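Local coordinates for protein AvrA (Salmonella typhimurium, PDB 6BE0) that probably acetylates serine and threonine residues of proteins with acetyl-CoA, and binds coenzyme A and inositol hexakisphosphate, at residues Pro84-Lys89 with Leu193-Gln198; Ile125-Phe130 with Ile188-Leu193. All coordinates share one frame; numbering follows the deposited sequence.

Contact 1: Pro84-Lys89 with Leu193-Gln198. With IHP (inositol hexakisphosphate), chain B.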
# COMPACT_ATOMS: atom_id res chain seq x y z
N PRO A 84 -17.36 -0.91 -4.46
CA PRO A 84 -18.20 0.02 -3.69
C PRO A 84 -18.00 -0.02 -2.17
O PRO A 84 -18.29 0.97 -1.51
CB PRO A 84 -19.62 -0.42 -4.06
CG PRO A 84 -19.49 -1.04 -5.40
CD PRO A 84 -18.16 -1.73 -5.38
N GLU A 85 -17.52 -1.14 -1.64
CA GLU A 85 -17.33 -1.29 -0.20
C GLU A 85 -15.93 -0.85 0.24
O GLU A 85 -15.62 -0.84 1.44
CB GLU A 85 -17.58 -2.73 0.23
CG GLU A 85 -19.03 -3.18 0.05
CD GLU A 85 -19.27 -4.60 0.55
OE1 GLU A 85 -18.30 -5.25 1.01
OE2 GLU A 85 -20.43 -5.07 0.48
N LEU A 86 -15.09 -0.49 -0.72
CA LEU A 86 -13.70 -0.13 -0.46
C LEU A 86 -13.58 1.11 0.42
O LEU A 86 -12.77 1.13 1.35
CB LEU A 86 -12.97 0.10 -1.78
CG LEU A 86 -11.52 0.60 -1.71
CD1 LEU A 86 -10.61 -0.45 -1.09
CD2 LEU A 86 -11.03 0.99 -3.09
N ASN A 87 -14.37 2.13 0.12
CA ASN A 87 -14.32 3.40 0.84
C ASN A 87 -12.92 3.99 0.89
O ASN A 87 -12.34 4.15 1.96
CB ASN A 87 -14.86 3.23 2.26
CG ASN A 87 -16.36 2.98 2.30
OD1 ASN A 87 -17.07 3.28 1.34
ND2 ASN A 87 -16.84 2.45 3.41
N LEU A 88 -12.37 4.30 -0.28
CA LEU A 88 -11.03 4.86 -0.37
C LEU A 88 -11.08 6.38 -0.53
O LEU A 88 -11.86 6.91 -1.33
CB LEU A 88 -10.27 4.24 -1.54
CG LEU A 88 -8.79 4.64 -1.66
CD1 LEU A 88 -8.02 4.28 -0.39
CD2 LEU A 88 -8.16 3.96 -2.87
N LYS A 89 -10.25 7.06 0.25
CA LYS A 89 -10.11 8.51 0.17
C LYS A 89 -8.66 8.89 -0.08
O LYS A 89 -7.75 8.29 0.49
CB LYS A 89 -10.61 9.18 1.46
CG LYS A 89 -12.12 9.23 1.60
CD LYS A 89 -12.73 10.19 0.59
CE LYS A 89 -14.20 10.46 0.89
NZ LYS A 89 -14.81 11.32 -0.15
N LEU A 193 -2.44 -2.16 -2.29
CA LEU A 193 -2.69 -2.62 -0.93
C LEU A 193 -4.06 -2.16 -0.43
O LEU A 193 -4.75 -2.89 0.27
CB LEU A 193 -1.60 -2.12 0.02
CG LEU A 193 -0.21 -2.75 -0.17
CD1 LEU A 193 0.81 -2.04 0.71
CD2 LEU A 193 -0.24 -4.24 0.13
N ALA A 194 -4.45 -0.95 -0.81
CA ALA A 194 -5.74 -0.40 -0.41
C ALA A 194 -6.87 -1.32 -0.84
O ALA A 194 -7.79 -1.60 -0.06
CB ALA A 194 -5.93 0.99 -1.01
N LYS A 195 -6.80 -1.81 -2.07
CA LYS A 195 -7.82 -2.71 -2.60
C LYS A 195 -7.74 -4.08 -1.93
O LYS A 195 -8.76 -4.73 -1.72
CB LYS A 195 -7.68 -2.84 -4.12
CG LYS A 195 -8.51 -1.81 -4.89
CD LYS A 195 -7.72 -1.12 -6.00
CE LYS A 195 -7.43 -2.05 -7.17
NZ LYS A 195 -6.77 -1.33 -8.29
N LYS A 196 -6.53 -4.51 -1.59
CA LYS A 196 -6.35 -5.78 -0.90
C LYS A 196 -6.83 -5.71 0.55
O LYS A 196 -7.31 -6.70 1.10
CB LYS A 196 -4.88 -6.20 -0.93
CG LYS A 196 -4.38 -6.64 -2.31
CD LYS A 196 -5.04 -7.94 -2.74
CE LYS A 196 -4.53 -8.41 -4.09
NZ LYS A 196 -4.94 -7.51 -5.20
N LEU A 197 -6.70 -4.53 1.17
CA LEU A 197 -7.20 -4.33 2.53
C LEU A 197 -8.70 -4.59 2.60
O LEU A 197 -9.22 -5.02 3.63
CB LEU A 197 -6.88 -2.91 3.02
CG LEU A 197 -5.43 -2.62 3.40
CD1 LEU A 197 -5.22 -1.12 3.58
CD2 LEU A 197 -5.03 -3.37 4.66
N GLN A 198 -9.39 -4.31 1.50
CA GLN A 198 -10.82 -4.56 1.40
C GLN A 198 -11.10 -6.05 1.20
O GLN A 198 -11.94 -6.64 1.89
CB GLN A 198 -11.43 -3.75 0.26
CG GLN A 198 -12.76 -4.28 -0.28
CD GLN A 198 -13.82 -4.43 0.79
OE1 GLN A 198 -13.73 -3.82 1.85
NE2 GLN A 198 -14.83 -5.24 0.51
C1 IHP B . -7.11 -8.71 -9.40
C2 IHP B . -6.04 -7.68 -9.09
C3 IHP B . -4.68 -8.11 -9.62
C4 IHP B . -4.76 -8.44 -11.09
C5 IHP B . -5.70 -9.61 -11.28
C6 IHP B . -7.10 -9.24 -10.83
O11 IHP B . -8.37 -8.16 -9.08
P1 IHP B . -9.07 -8.61 -7.72
O21 IHP B . -9.74 -7.41 -7.08
O31 IHP B . -8.05 -9.17 -6.75
O41 IHP B . -10.10 -9.66 -8.02
O12 IHP B . -6.41 -6.39 -9.64
P2 IHP B . -6.68 -5.17 -8.68
O22 IHP B . -7.67 -5.54 -7.60
O32 IHP B . -5.40 -4.72 -8.01
O42 IHP B . -7.25 -4.01 -9.48
O13 IHP B . -3.71 -7.08 -9.38
P3 IHP B . -2.57 -7.34 -8.30
O23 IHP B . -2.30 -6.07 -7.53
O33 IHP B . -2.96 -8.43 -7.33
O43 IHP B . -1.30 -7.74 -9.01
O14 IHP B . -3.45 -8.68 -11.63
P4 IHP B . -2.55 -9.99 -11.31
O24 IHP B . -1.13 -9.56 -11.02
O34 IHP B . -3.08 -10.75 -10.11
O44 IHP B . -2.53 -10.89 -12.51
O15 IHP B . -5.72 -10.07 -12.63
P5 IHP B . -5.97 -11.61 -12.92
O25 IHP B . -6.55 -12.27 -11.69
O35 IHP B . -6.94 -11.74 -14.06
O45 IHP B . -4.68 -12.30 -13.28
O16 IHP B . -7.67 -8.28 -11.73
P6 IHP B . -9.09 -8.53 -12.32
O26 IHP B . -9.36 -7.56 -13.44
O36 IHP B . -9.19 -9.94 -12.84
O46 IHP B . -10.14 -8.32 -11.25
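Lys195 NZ is held by two acidic groups, a phosphate of inositol hexakisphosphate and the carboxylate of Glu295, while the root of the same side chain packs against Leu86. The bond from Lys195 NZ to phosphate oxygen O42 of the ligand is 3.0 Å long but weak, and the salt bridge to Glu295 OE2 is the stronger interaction; together they would be expected to keep the lysine charged. Lys195 CG lies 4.2 Å from Leu86 CD2, and beyond it the chain bends at chi2 and chi3, carrying its end away from Leu86 toward the phosphate. Lys196, on the next position of the helix, points away from segment 84-89 and donates from NZ to O33 of the ligand over 3.1 Å.

Leu86 fills the junction. Its CG stands anti to the backbone N (chi1 175°), and beyond it CD1 reaches the helix, approaching Ala194 O to 3.2 Å and Gln198 CB to 3.7 Å. This is a methyl placed against a helix carbonyl and the aliphatic start of the glutamine. Farther along the segment, both methyls of Leu88 meet the CB of Ala194, CD1 the closer at 3.9 Å. At the outer edge Gln198 NE2 comes within 3.5 Å of Glu85 OE1, with the carboxylate and amide planes 89° apart; this is an approach without a defined hydrogen bond, and NE2 also lies near Glu85 CB.

Helix 65-82 covers the two leucines as well, with Ala79 against Leu86 and Val76 against Leu88. Arg113 of strand 111-117 touches Leu88 and Gln198 and hydrogen-bonds through NH1 to Leu86 O, so the turn leading into edge strand 88-91 is packed between this strand, helix 65-82 and the ligand-binding helix 186-199.

Contact 2: Ile125-Phe130 with Ile188-Leu193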
# COMPACT_ATOMS: atom_id res chain seq x y z
N ILE A 125 3.49 8.57 -0.67
CA ILE A 125 2.12 8.09 -0.54
C ILE A 125 2.09 6.75 0.18
O ILE A 125 2.66 5.77 -0.29
CB ILE A 125 1.46 7.96 -1.93
CG1 ILE A 125 1.36 9.34 -2.59
CG2 ILE A 125 0.07 7.34 -1.80
CD1 ILE A 125 0.96 9.31 -4.05
N SER A 126 1.42 6.73 1.33
CA SER A 126 1.20 5.50 2.09
C SER A 126 -0.29 5.16 2.11
O SER A 126 -1.11 5.94 1.61
CB SER A 126 1.72 5.65 3.52
OG SER A 126 3.09 5.97 3.54
N VAL A 127 -0.62 4.01 2.67
CA VAL A 127 -2.01 3.60 2.81
C VAL A 127 -2.34 3.34 4.28
O VAL A 127 -1.55 2.74 5.00
CB VAL A 127 -2.34 2.35 1.96
CG1 VAL A 127 -1.50 1.15 2.41
CG2 VAL A 127 -3.83 2.02 2.03
N VAL A 128 -3.51 3.81 4.70
CA VAL A 128 -3.99 3.62 6.06
C VAL A 128 -5.27 2.79 6.05
O VAL A 128 -6.17 3.07 5.26
CB VAL A 128 -4.27 4.97 6.76
CG1 VAL A 128 -4.83 4.75 8.17
CG2 VAL A 128 -3.01 5.82 6.82
N ASP A 129 -5.34 1.79 6.92
CA ASP A 129 -6.57 1.02 7.07
C ASP A 129 -7.31 1.45 8.33
O ASP A 129 -6.72 1.55 9.41
CB ASP A 129 -6.28 -0.48 7.13
CG ASP A 129 -7.52 -1.33 6.89
OD1 ASP A 129 -8.44 -0.87 6.19
OD2 ASP A 129 -7.57 -2.47 7.40
N PHE A 130 -8.60 1.72 8.18
CA PHE A 130 -9.45 2.23 9.25
C PHE A 130 -10.55 1.23 9.55
O PHE A 130 -11.27 0.78 8.66
CB PHE A 130 -10.03 3.59 8.84
CG PHE A 130 -11.05 4.13 9.80
CD1 PHE A 130 -10.67 5.00 10.81
CD2 PHE A 130 -12.39 3.80 9.67
CE1 PHE A 130 -11.61 5.51 11.69
CE2 PHE A 130 -13.33 4.30 10.55
CZ PHE A 130 -12.94 5.16 11.56
N ILE A 188 1.75 3.30 -6.27
CA ILE A 188 1.21 2.06 -6.83
C ILE A 188 1.03 1.00 -5.75
O ILE A 188 0.00 0.33 -5.69
CB ILE A 188 2.11 1.50 -7.95
CG1 ILE A 188 2.42 2.58 -8.99
CG2 ILE A 188 1.45 0.29 -8.62
CD1 ILE A 188 1.20 3.19 -9.65
N PHE A 189 2.05 0.84 -4.91
CA PHE A 189 1.99 -0.12 -3.81
C PHE A 189 0.82 0.19 -2.88
O PHE A 189 0.07 -0.70 -2.50
CB PHE A 189 3.30 -0.13 -3.02
CG PHE A 189 4.32 -1.09 -3.55
CD1 PHE A 189 4.35 -2.40 -3.12
CD2 PHE A 189 5.27 -0.67 -4.48
CE1 PHE A 189 5.29 -3.29 -3.60
CE2 PHE A 189 6.21 -1.56 -4.97
CZ PHE A 189 6.22 -2.87 -4.53
N SER A 190 0.66 1.46 -2.53
CA SER A 190 -0.38 1.86 -1.59
C SER A 190 -1.77 1.68 -2.19
O SER A 190 -2.71 1.28 -1.50
CB SER A 190 -0.17 3.31 -1.15
OG SER A 190 1.02 3.46 -0.40
N LEU A 191 -1.89 1.98 -3.48
CA LEU A 191 -3.17 1.83 -4.18
C LEU A 191 -3.57 0.37 -4.25
O LEU A 191 -4.73 0.02 -4.04
CB LEU A 191 -3.08 2.43 -5.58
CG LEU A 191 -4.34 2.33 -6.44
CD1 LEU A 191 -5.54 2.99 -5.77
CD2 LEU A 191 -4.09 2.96 -7.81
N ALA A 192 -2.60 -0.49 -4.57
CA ALA A 192 -2.85 -1.92 -4.66
C ALA A 192 -3.22 -2.50 -3.30
O ALA A 192 -4.20 -3.24 -3.18
CB ALA A 192 -1.63 -2.63 -5.23
N LEU A 193 -2.44 -2.16 -2.29
CA LEU A 193 -2.69 -2.62 -0.93
C LEU A 193 -4.06 -2.16 -0.43
O LEU A 193 -4.75 -2.89 0.27
CB LEU A 193 -1.60 -2.12 0.02
CG LEU A 193 -0.21 -2.75 -0.17
CD1 LEU A 193 0.81 -2.04 0.71
CD2 LEU A 193 -0.24 -4.24 0.13
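Ser190 OG lies 2.8 Å from Ile125 O, joining a helix hydroxyl to a strand carbonyl. Its single proton also has Cys186 O, one turn back along the helix, within reach. OG stands anti to its own carbonyl carbon and beside the backbone N (chi1 -66°), which directs it at the strand backbone, where it also comes within 3.2 Å of Ser126 CA. The CB of the same serine meets the CG2 methyl of Ile125 at 4.1 Å.

Val127 packs between Ser190 and Leu193, one turn apart on the helix. Its CB sits 3.6 Å from Ser190 O, and the CG2 methyl lies close to that oxygen too. CG1 occupies the position between the backbone N and the carbonyl carbon (chi1 62°) and touches Leu193 CB at 4.1 Å, the two side chains crossing at about a right angle.

Val127 and Ser190 have the nearest CA atoms of the two segments, and the axes of the short helix and strand segments come within 7.0 Å and run almost parallel, 19° apart. This is a helix laid on the central strand of a mixed five-stranded sheet, consistent with the papain-like architecture of clan CA, to which the YopJ family is assigned.

In the second shell, strand 125-133 is held on both flanks by antiparallel neighbours, Ser126 and Val128 pairing through their backbones with strand 111-117 and Val127 and Asp129 with strand 136-143, while the Asp129 carboxylate forms a salt bridge with Arg113 and a hydrogen bond with His208. On the helix side, Leu193 rests on Leu177 and Phe236, while Ile188 and Leu191 pack on helix 287-300.

Overall arrangement
Both contacts use helix 186-199 and the five-stranded sheet, and they share Leu193; their centres lie about 9 Å apart. Contact 2 joins the helix to strand 125-133 in the middle of the sheet, and contact 1 to the loop before edge strand 88-91 and the start of that strand. Along the chain contact 2 is nested within the loop closed by contact 1. The two meet directly: Val127 CG2 touches Ala194 CB at 3.8 Å, and Leu88 CD2 touches Leu191 CD1 at 4.0 Å. The helix thus lies on the sheet, running nearly along its middle strand, while its Lys195 and Lys196 face inositol hexakisphosphate, linking the ligand site to the protein core.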